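PDB 3OG9: protein yahD a copper inducible hydrolase from Lactococcus lactis subsp. lactis, which probably acts as an alpha/beta hydrolase, is induced by copper and binds D-malate in its pocket. Local coordinates for residues N114-M119 with I125-I130; E183-S188 with T194-L199; Y7-G12 with H97-H102. All coordinates share one frame; numbering follows the deposited sequence. Where two conformers were deposited one is given.

Interaction 1: residues N114-M119 with I125-I130; sequences NVALNM and INFDKI. With MLT (D-malate), chain C.
Met-119, Ala-116 and Leu-117 of helix 111-121 pack on Ile-125, Phe-127 and Ile-130 in a buried apolar contact. It joins the helix to the loop and the start of strand 129-133 that follow it. Met-119 and Ile-125 run alongside each other in the same direction, with SD of Met-119 4.1 Å from CD1 of Ile-125. The Met-119 chain bends at its last torsion (chi3 -51°). This bend brings CE to the edge of the Phe-127 ring, 4.0 Å from CZ of Phe-127. Carbonyl O of Ala-116 also lies near that ring's edge. Within the loop, CG2 of Ile-125 sits over the centre of one Phe-127 face, 3.7 Å above its plane. Further along, CD2 of Leu-117 touches CG2 of Ile-130 at 3.9 Å. CD1 of Ile-130 reaches back to the Ala-116 carbonyl. At the other end of 114-119 from Met-119, Asn-114 reaches the ligand. Its ND2 gives malate O2 a nearly straight hydrogen bond of 2.8 Å (165°), while OD1 accepts from Met-136 N and so helps fix the amide. The helix is the crossover of the beta-alpha-beta unit 105-109, 111-121, 129-133, consistent with the helix that follows the nucleophile elbow in the alpha/beta hydrolase fold.

Interaction 2: residues E183-S188 with T194-L199; sequences EIYESS and TQEEVL. Unlike the reference sequence in segment 194-199: Thr-194 (reference Met).
Tyr-185 lies against the first turn of helix 195-208, where Thr-194 and Glu-197 form a capping box. The contact joins strand 181-186, an outermost strand of the sheet, to the start of the last helix. The tyrosine and Glu-197 side chains cross at about a right angle. CA of Glu-197 stands over one face of the ring in a CH-pi contact, 4.1 Å from the centroid of the Tyr-185 ring. CB of Glu-197 packs close to the same ring, 3.6 Å from CD2 of Tyr-185. With chi1 at -179° the Tyr-185 ring extends from the strand, opposite the backbone N, and across the helix. Its hydroxyl therefore ends beside Glu-196, with OH of Tyr-185 3.3 Å from CB of Glu-196. The Glu-196 chain then bends at chi2 and turns its carboxylate off from the tyrosine. Ser-187 adds packing next to the cap, where its CB lies 4.1 Å from CG2 of Thr-194. The carboxylate of Glu-197 is buried and well supplied with partners. OE2 is hydrogen-bonded to Ser-155 OG and OE1 to His-134 NE2. Thr-194 differs from the reference sequence, which has Met here. In the capping box, Glu-197 N donates to OG1 of Thr-194 at 2.9 Å, and Thr-194 N meets Glu-197 OE1 at 3.0 Å from above the carboxylate plane.

Interaction 3: residues Y7-G12 with H97-H102; sequences YVFKAG and HDLDVH
Tyr-7, Phe-9 and His-97 form an aromatic cluster at the protein surface. It ties the outermost strand 7-10 to the end of helix 76-97 and the loop after it. Stacking comes first. The rings of Phe-9 and His-97 make an offset stack, their centroids 4.2 Å apart and their planes only 9° from parallel. The two side chains run antiparallel to one another, so the CB of each residue makes a CH-pi contact over the face of the other's ring. CB of His-97 is 3.9 Å from the centroid of the Phe-9 ring, and CB of Phe-9 is 4.1 Å from the centroid of the His-97 ring. Phe-9 swings its ring away from the backbone N (chi1 172°) and against one face of the imidazole. The other face of Phe-9 meets the backbone N of Ala-11.

The polar contact is a hydrogen bond of 2.9 Å between OH of Tyr-7 and NE2 of His-97, made at the imidazole edge. The two rings meet rim to rim, with planes at 54°. The same hydroxyl also bonds to Lys-96 NZ.

Apolar packing completes the contact, with CD2 of Leu-99 3.8 Å from CE1 of Phe-9. Beyond His-97, Asp-98 closes the helix with a Schellman motif. The stack covers one face of the imidazole, and the bond to Tyr-7 OH helps fix its rotation, while the neighbouring lysine may favour a neutral histidine.

All three contacts reach the same seven-stranded sheet. Interaction 1 lies near the centre of the chain, about 6 Å from it measured from the centre of the contact, while interactions 2 and 3 involve the two outermost strands of the sheet, their centres about 26 Å apart. Interactions 1 and 3 touch directly: CG2 of Ile-125 packs on CG1 of Val-101 at 3.8 Å. Interactions 1 and 2 do not touch, and their nearest atoms are about 7 Å apart. Interaction 1 reaches the malate itself through Asn-114. The Glu-197 side chain of interaction 2 is about 12 Å from malate and about 9 Å from the Ser-110 side chain. Ser-110, His-191 and Asp-160 have the geometry of a probable catalytic triad. Interaction 3 is remote from this site.

Interaction 1: residues N114-M119 with I125-I130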
loop_
_atom_site.group_PDB
_atom_site.type_symbol
_atom_site.label_atom_id
_atom_site.label_comp_id
_atom_site.label_asym_id
_atom_site.label_seq_id
_atom_site.Cartn_x
_atom_site.Cartn_y
_atom_site.Cartn_z
ATOM N N ASN A 114 2.914 0.022 -3.257
ATOM C CA ASN A 114 4.303 -0.437 -3.323
ATOM C C ASN A 114 5.061 -0.162 -2.051
ATOM O O ASN A 114 5.838 -1.016 -1.575
ATOM C CB ASN A 114 4.999 0.245 -4.533
ATOM C CG ASN A 114 4.417 -0.221 -5.839
ATOM O OD1 ASN A 114 3.756 -1.252 -5.857
ATOM N ND2 ASN A 114 4.665 0.510 -6.944
ATOM N N VAL A 115 4.806 1.017 -1.495
ATOM C CA VAL A 115 5.447 1.484 -0.280
ATOM C C VAL A 115 4.953 0.694 0.931
ATOM O O VAL A 115 5.762 0.290 1.791
ATOM C CB VAL A 115 5.266 3.024 -0.176
ATOM C CG1 VAL A 115 5.322 3.554 1.258
ATOM C CG2 VAL A 115 6.323 3.693 -1.052
ATOM N N ALA A 116 3.640 0.456 0.977
ATOM C CA ALA A 116 3.007 -0.377 2.047
ATOM C C ALA A 116 3.581 -1.807 2.050
ATOM O O ALA A 116 3.935 -2.382 3.107
ATOM C CB ALA A 116 1.490 -0.419 1.867
ATOM N N LEU A 117 3.650 -2.365 0.851
ATOM C CA LEU A 117 4.154 -3.715 0.647
ATOM C C LEU A 117 5.626 -3.830 1.008
ATOM O O LEU A 117 6.061 -4.800 1.631
ATOM C CB LEU A 117 3.944 -4.113 -0.798
ATOM C CG LEU A 117 2.517 -4.462 -1.162
ATOM C CD1 LEU A 117 2.441 -4.544 -2.697
ATOM C CD2 LEU A 117 2.081 -5.774 -0.489
ATOM N N ASN A 118 6.390 -2.808 0.650
ATOM C CA ASN A 118 7.799 -2.787 1.025
ATOM C C ASN A 118 8.030 -2.657 2.546
ATOM O O ASN A 118 8.844 -3.392 3.107
ATOM C CB ASN A 118 8.528 -1.689 0.241
ATOM C CG ASN A 118 10.038 -1.727 0.457
ATOM O OD1 ASN A 118 10.558 -1.051 1.339
ATOM N ND2 ASN A 118 10.737 -2.525 -0.348
ATOM N N MET A 119 7.306 -1.745 3.204
ATOM C CA MET A 119 7.358 -1.600 4.666
ATOM C C MET A 119 7.018 -2.902 5.402
ATOM O O MET A 119 7.659 -3.243 6.401
ATOM C CB MET A 119 6.405 -0.505 5.119
ATOM C CG MET A 119 6.977 0.891 4.815
ATOM S SD MET A 119 5.955 2.256 5.397
ATOM C CE MET A 119 4.362 1.835 4.729
ATOM N N ILE A 125 6.586 -1.856 9.573
ATOM C CA ILE A 125 5.246 -1.719 10.171
ATOM C C ILE A 125 4.565 -3.103 10.224
ATOM O O ILE A 125 4.542 -3.835 9.237
ATOM C CB ILE A 125 4.286 -0.724 9.409
ATOM C CG1 ILE A 125 4.878 0.676 9.270
ATOM C CG2 ILE A 125 2.939 -0.554 10.158
ATOM C CD1 ILE A 125 3.853 1.829 8.859
ATOM N N ASN A 126 4.005 -3.430 11.385
ATOM C CA ASN A 126 3.245 -4.662 11.575
ATOM C C ASN A 126 1.749 -4.466 11.260
ATOM O O ASN A 126 0.887 -4.565 12.157
ATOM C CB ASN A 126 3.442 -5.146 13.014
ATOM C CG ASN A 126 2.902 -6.550 13.239
ATOM O OD1 ASN A 126 2.980 -7.422 12.365
ATOM N ND2 ASN A 126 2.331 -6.761 14.405
ATOM N N PHE A 127 1.441 -4.184 9.991
ATOM C CA PHE A 127 0.032 -4.141 9.548
ATOM C C PHE A 127 -0.660 -5.485 9.817
ATOM O O PHE A 127 -0.044 -6.557 9.711
ATOM C CB PHE A 127 -0.094 -3.881 8.036
ATOM C CG PHE A 127 0.420 -2.538 7.572
ATOM C CD1 PHE A 127 -0.167 -1.358 8.013
ATOM C CD2 PHE A 127 1.461 -2.479 6.643
ATOM C CE1 PHE A 127 0.298 -0.108 7.556
ATOM C CE2 PHE A 127 1.931 -1.262 6.178
ATOM C CZ PHE A 127 1.354 -0.070 6.639
ATOM N N ASP A 128 -1.951 -5.428 10.104
ATOM C CA ASP A 128 -2.727 -6.656 10.233
ATOM C C ASP A 128 -3.011 -7.277 8.854
ATOM O O ASP A 128 -2.893 -8.502 8.673
ATOM C CB ASP A 128 -4.031 -6.395 10.981
ATOM C CG ASP A 128 -4.831 -7.669 11.178
ATOM O OD1 ASP A 128 -4.260 -8.622 11.752
ATOM O OD2 ASP A 128 -5.999 -7.726 10.735
ATOM N N LYS A 129 -3.397 -6.419 7.899
ATOM C CA LYS A 129 -3.706 -6.836 6.514
ATOM C C LYS A 129 -3.259 -5.758 5.543
ATOM O O LYS A 129 -3.074 -4.603 5.948
ATOM C CB LYS A 129 -5.207 -6.967 6.306
ATOM C CG LYS A 129 -5.855 -8.019 7.108
ATOM C CD LYS A 129 -7.307 -8.101 6.811
ATOM C CE LYS A 129 -7.866 -9.264 7.558
ATOM N NZ LYS A 129 -7.791 -9.091 9.043
ATOM N N ILE A 130 -3.096 -6.141 4.268
ATOM C CA ILE A 130 -2.811 -5.181 3.194
ATOM C C ILE A 130 -3.721 -5.450 2.004
ATOM O O ILE A 130 -3.933 -6.590 1.616
ATOM C CB ILE A 130 -1.331 -5.293 2.728
ATOM C CG1 ILE A 130 -0.387 -4.852 3.850
ATOM C CG2 ILE A 130 -1.062 -4.411 1.454
ATOM C CD1 ILE A 130 1.060 -4.698 3.401
HETATM C C1 MLT C . 6.304 3.406 -8.215
HETATM O O1 MLT C . 7.018 4.442 -8.292
HETATM O O2 MLT C . 5.901 2.992 -7.101
HETATM C C2 MLT C . 5.946 2.635 -9.467
HETATM O O3 MLT C . 6.556 3.189 -10.619
HETATM C C3 MLT C . 4.432 2.532 -9.652
HETATM C C4 MLT C . 3.769 3.857 -9.942
HETATM O O4 MLT C . 2.804 3.851 -10.737
HETATM O O5 MLT C . 4.111 4.952 -9.421
#

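Interaction 2: residues E183-S188 with T194-L199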
loop_
_atom_site.group_PDB
_atom_site.type_symbol
_atom_site.label_atom_id
_atom_site.label_comp_id
_atom_site.label_asym_id
_atom_site.label_seq_id
_atom_site.Cartn_x
_atom_site.Cartn_y
_atom_site.Cartn_z
ATOM N N GLU A 183 -4.764 -13.356 -1.658
ATOM C CA GLU A 183 -5.834 -13.361 -2.643
ATOM C C GLU A 183 -5.394 -12.493 -3.809
ATOM O O GLU A 183 -5.067 -11.320 -3.615
ATOM C CB GLU A 183 -7.125 -12.796 -2.048
ATOM C CG GLU A 183 -8.273 -12.568 -3.061
ATOM C CD GLU A 183 -9.086 -13.822 -3.315
ATOM O OE1 GLU A 183 -9.087 -14.693 -2.425
ATOM O OE2 GLU A 183 -9.742 -13.934 -4.386
ATOM N N ILE A 184 -5.440 -13.060 -5.015
ATOM C CA ILE A 184 -5.066 -12.322 -6.217
ATOM C C ILE A 184 -6.283 -12.022 -7.078
ATOM O O ILE A 184 -6.951 -12.957 -7.532
ATOM C CB ILE A 184 -3.990 -13.099 -7.067
ATOM C CG1 ILE A 184 -2.813 -13.605 -6.199
ATOM C CG2 ILE A 184 -3.523 -12.277 -8.272
ATOM C CD1 ILE A 184 -2.065 -12.511 -5.477
ATOM N N TYR A 185 -6.531 -10.740 -7.353
ATOM C CA TYR A 185 -7.620 -10.338 -8.242
ATOM C C TYR A 185 -7.063 -9.845 -9.586
ATOM O O TYR A 185 -6.190 -8.970 -9.610
ATOM C CB TYR A 185 -8.485 -9.224 -7.619
ATOM C CG TYR A 185 -9.615 -8.853 -8.548
ATOM C CD1 TYR A 185 -10.824 -9.568 -8.526
ATOM C CD2 TYR A 185 -9.456 -7.856 -9.501
ATOM C CE1 TYR A 185 -11.883 -9.243 -9.407
ATOM C CE2 TYR A 185 -10.489 -7.531 -10.393
ATOM C CZ TYR A 185 -11.685 -8.226 -10.336
ATOM O OH TYR A 185 -12.672 -7.901 -11.222
ATOM N N GLU A 186 -7.579 -10.388 -10.686
ATOM C CA GLU A 186 -7.103 -10.031 -12.028
ATOM C C GLU A 186 -8.083 -9.037 -12.664
ATOM O O GLU A 186 -9.248 -9.376 -12.860
ATOM C CB GLU A 186 -6.925 -11.281 -12.904
ATOM C CG GLU A 186 -6.194 -10.976 -14.258
ATOM C CD GLU A 186 -6.091 -12.137 -15.244
ATOM O OE1 GLU A 186 -6.050 -13.330 -14.836
ATOM O OE2 GLU A 186 -6.024 -11.850 -16.454
ATOM N N SER A 187 -7.629 -7.791 -12.902
ATOM C CA SER A 187 -8.442 -6.751 -13.582
ATOM C C SER A 187 -8.057 -6.655 -15.067
ATOM O O SER A 187 -7.116 -7.306 -15.494
ATOM C CB SER A 187 -8.285 -5.399 -12.888
ATOM O OG SER A 187 -6.952 -4.927 -13.016
ATOM N N SER A 188 -8.795 -5.873 -15.848
ATOM C CA SER A 188 -8.580 -5.843 -17.306
ATOM C C SER A 188 -8.361 -4.445 -17.867
ATOM O O SER A 188 -8.494 -4.229 -19.077
ATOM C CB SER A 188 -9.760 -6.510 -18.047
ATOM O OG SER A 188 -10.965 -5.822 -17.773
ATOM N N THR A 194 -9.946 -0.264 -10.961
ATOM C CA THR A 194 -11.287 -0.527 -11.476
ATOM C C THR A 194 -12.305 -0.701 -10.364
ATOM O O THR A 194 -11.969 -1.114 -9.209
ATOM C CB THR A 194 -11.338 -1.829 -12.312
ATOM O OG1 THR A 194 -11.179 -2.922 -11.411
ATOM C CG2 THR A 194 -10.239 -1.864 -13.374
ATOM N N GLN A 195 -13.559 -0.386 -10.700
ATOM C CA GLN A 195 -14.674 -0.553 -9.755
ATOM C C GLN A 195 -14.756 -2.003 -9.301
ATOM O O GLN A 195 -15.103 -2.289 -8.154
ATOM C CB GLN A 195 -16.010 -0.076 -10.381
ATOM C CG GLN A 195 -16.010 1.487 -10.583
ATOM C CD GLN A 195 -17.254 2.096 -11.268
ATOM O OE1 GLN A 195 -17.154 2.741 -12.331
ATOM N NE2 GLN A 195 -18.402 1.952 -10.632
ATOM N N GLU A 196 -14.467 -2.923 -10.212
ATOM C CA GLU A 196 -14.606 -4.355 -9.932
ATOM C C GLU A 196 -13.527 -4.821 -8.956
ATOM O O GLU A 196 -13.789 -5.660 -8.085
ATOM C CB GLU A 196 -14.538 -5.187 -11.226
ATOM C CG GLU A 196 -15.731 -4.958 -12.188
ATOM C CD GLU A 196 -15.637 -3.652 -13.033
ATOM O OE1 GLU A 196 -14.604 -2.932 -12.998
ATOM O OE2 GLU A 196 -16.625 -3.351 -13.752
ATOM N N GLU A 197 -12.319 -4.287 -9.078
ATOM C CA GLU A 197 -11.304 -4.751 -8.105
ATOM C C GLU A 197 -11.577 -4.226 -6.705
ATOM O O GLU A 197 -11.284 -4.900 -5.725
ATOM C CB GLU A 197 -9.865 -4.460 -8.546
ATOM C CG GLU A 197 -9.442 -3.003 -8.515
ATOM C CD GLU A 197 -8.085 -2.829 -9.223
ATOM O OE1 GLU A 197 -8.062 -2.508 -10.418
ATOM O OE2 GLU A 197 -7.043 -3.083 -8.589
ATOM N N VAL A 198 -12.139 -3.024 -6.614
ATOM C CA VAL A 198 -12.560 -2.477 -5.323
ATOM C C VAL A 198 -13.696 -3.292 -4.643
ATOM O O VAL A 198 -13.649 -3.566 -3.417
ATOM C CB VAL A 198 -12.891 -0.983 -5.445
ATOM C CG1 VAL A 198 -13.532 -0.447 -4.163
ATOM C CG2 VAL A 198 -11.631 -0.241 -5.799
ATOM N N LEU A 199 -14.696 -3.693 -5.420
ATOM C CA LEU A 199 -15.717 -4.609 -4.880
ATOM C C LEU A 199 -15.139 -5.972 -4.457
ATOM O O LEU A 199 -15.589 -6.558 -3.460
ATOM C CB LEU A 199 -16.895 -4.776 -5.849
ATOM C CG LEU A 199 -17.691 -3.478 -6.076
ATOM C CD1 LEU A 199 -18.906 -3.744 -6.979
ATOM C CD2 LEU A 199 -18.155 -2.884 -4.747
#

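Interaction 3: residues Y7-G12 with H97-H102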
loop_
_atom_site.group_PDB
_atom_site.type_symbol
_atom_site.label_atom_id
_atom_site.label_comp_id
_atom_site.label_asym_id
_atom_site.label_seq_id
_atom_site.Cartn_x
_atom_site.Cartn_y
_atom_site.Cartn_z
ATOM N N TYR A 7 -2.178 15.268 5.857
ATOM C CA TYR A 7 -2.923 14.020 6.137
ATOM C C TYR A 7 -4.410 14.284 6.381
ATOM O O TYR A 7 -4.797 15.404 6.711
ATOM C CB TYR A 7 -2.270 13.219 7.274
ATOM C CG TYR A 7 -2.623 13.658 8.678
ATOM C CD1 TYR A 7 -3.655 13.041 9.378
ATOM C CD2 TYR A 7 -1.924 14.710 9.301
ATOM C CE1 TYR A 7 -3.995 13.458 10.689
ATOM C CE2 TYR A 7 -2.252 15.130 10.583
ATOM C CZ TYR A 7 -3.266 14.497 11.279
ATOM O OH TYR A 7 -3.571 14.917 12.559
ATOM N N VAL A 8 -5.247 13.261 6.175
ATOM C CA VAL A 8 -6.660 13.275 6.606
ATOM C C VAL A 8 -6.857 12.230 7.697
ATOM O O VAL A 8 -6.371 11.092 7.567
ATOM C CB VAL A 8 -7.594 12.879 5.417
ATOM C CG1 VAL A 8 -9.062 12.668 5.874
ATOM C CG2 VAL A 8 -7.536 13.897 4.352
ATOM N N PHE A 9 -7.586 12.590 8.750
ATOM C CA PHE A 9 -8.114 11.586 9.681
ATOM C C PHE A 9 -9.648 11.684 9.736
ATOM O O PHE A 9 -10.189 12.781 9.826
ATOM C CB PHE A 9 -7.493 11.711 11.068
ATOM C CG PHE A 9 -8.161 10.827 12.089
ATOM C CD1 PHE A 9 -7.979 9.450 12.049
ATOM C CD2 PHE A 9 -9.032 11.354 13.016
ATOM C CE1 PHE A 9 -8.617 8.618 12.952
ATOM C CE2 PHE A 9 -9.669 10.527 13.922
ATOM C CZ PHE A 9 -9.468 9.159 13.879
ATOM N N LYS A 10 -10.338 10.556 9.613
ATOM C CA LYS A 10 -11.795 10.532 9.729
ATOM C C LYS A 10 -12.156 9.456 10.723
ATOM O O LYS A 10 -11.876 8.271 10.486
ATOM C CB LYS A 10 -12.468 10.219 8.403
ATOM C CG LYS A 10 -12.569 11.344 7.412
ATOM C CD LYS A 10 -13.016 10.718 6.081
ATOM C CE LYS A 10 -13.914 11.619 5.279
ATOM N NZ LYS A 10 -15.339 11.192 5.235
ATOM N N ALA A 11 -12.771 9.868 11.835
ATOM C CA ALA A 11 -12.867 9.032 13.031
ATOM C C ALA A 11 -13.570 7.656 12.878
ATOM O O ALA A 11 -13.163 6.670 13.514
ATOM C CB ALA A 11 -13.493 9.839 14.187
ATOM N N GLY A 12 -14.615 7.595 12.069
ATOM C CA GLY A 12 -15.409 6.345 11.946
ATOM C C GLY A 12 -15.925 5.807 13.271
ATOM O O GLY A 12 -16.192 6.566 14.210
ATOM N N HIS A 97 -4.319 9.983 17.435
ATOM C CA HIS A 97 -5.726 9.677 17.173
ATOM C C HIS A 97 -6.221 8.386 17.849
ATOM O O HIS A 97 -7.304 7.895 17.542
ATOM C CB HIS A 97 -6.041 9.730 15.657
ATOM C CG HIS A 97 -5.804 11.077 15.050
ATOM N ND1 HIS A 97 -6.509 12.201 15.432
ATOM C CD2 HIS A 97 -4.911 11.495 14.122
ATOM C CE1 HIS A 97 -6.065 13.251 14.763
ATOM N NE2 HIS A 97 -5.087 12.853 13.971
ATOM N N ASP A 98 -5.426 7.850 18.769
ATOM C CA ASP A 98 -5.774 6.609 19.488
ATOM C C ASP A 98 -6.084 5.417 18.611
ATOM O O ASP A 98 -7.078 4.727 18.830
ATOM C CB ASP A 98 -6.962 6.836 20.424
ATOM C CG ASP A 98 -6.519 7.280 21.765
ATOM O OD1 ASP A 98 -6.029 6.403 22.530
ATOM O OD2 ASP A 98 -6.628 8.496 22.036
ATOM N N LEU A 99 -5.231 5.188 17.618
ATOM C CA LEU A 99 -5.390 4.060 16.717
ATOM C C LEU A 99 -4.352 3.015 17.102
ATOM O O LEU A 99 -3.286 3.348 17.610
ATOM C CB LEU A 99 -5.189 4.518 15.260
ATOM C CG LEU A 99 -5.904 5.817 14.836
ATOM C CD1 LEU A 99 -5.609 6.202 13.357
ATOM C CD2 LEU A 99 -7.404 5.697 15.068
ATOM N N ASP A 100 -4.689 1.754 16.868
ATOM C CA ASP A 100 -3.802 0.611 17.099
ATOM C C ASP A 100 -3.167 0.160 15.782
ATOM O O ASP A 100 -3.860 -0.335 14.904
ATOM C CB ASP A 100 -4.629 -0.533 17.663
ATOM C CG ASP A 100 -5.104 -0.251 19.069
ATOM O OD1 ASP A 100 -4.346 0.411 19.826
ATOM O OD2 ASP A 100 -6.229 -0.679 19.401
ATOM N N VAL A 101 -1.856 0.347 15.672
ATOM C CA VAL A 101 -1.110 0.030 14.459
ATOM C C VAL A 101 -1.196 -1.470 14.150
ATOM O O VAL A 101 -1.356 -1.857 12.985
ATOM C CB VAL A 101 0.339 0.530 14.590
ATOM C CG1 VAL A 101 1.183 0.073 13.441
ATOM C CG2 VAL A 101 0.341 2.062 14.664
ATOM N N HIS A 102 -1.158 -2.317 15.184
ATOM C CA HIS A 102 -1.242 -3.771 14.954
ATOM C C HIS A 102 -2.591 -4.229 14.343
ATOM O O HIS A 102 -2.712 -5.370 13.901
ATOM C CB HIS A 102 -0.948 -4.540 16.248
ATOM C CG HIS A 102 -2.066 -4.478 17.239
ATOM N ND1 HIS A 102 -2.207 -3.449 18.147
ATOM C CD2 HIS A 102 -3.120 -5.303 17.439
ATOM C CE1 HIS A 102 -3.299 -3.646 18.859
ATOM N NE2 HIS A 102 -3.867 -4.765 18.451
#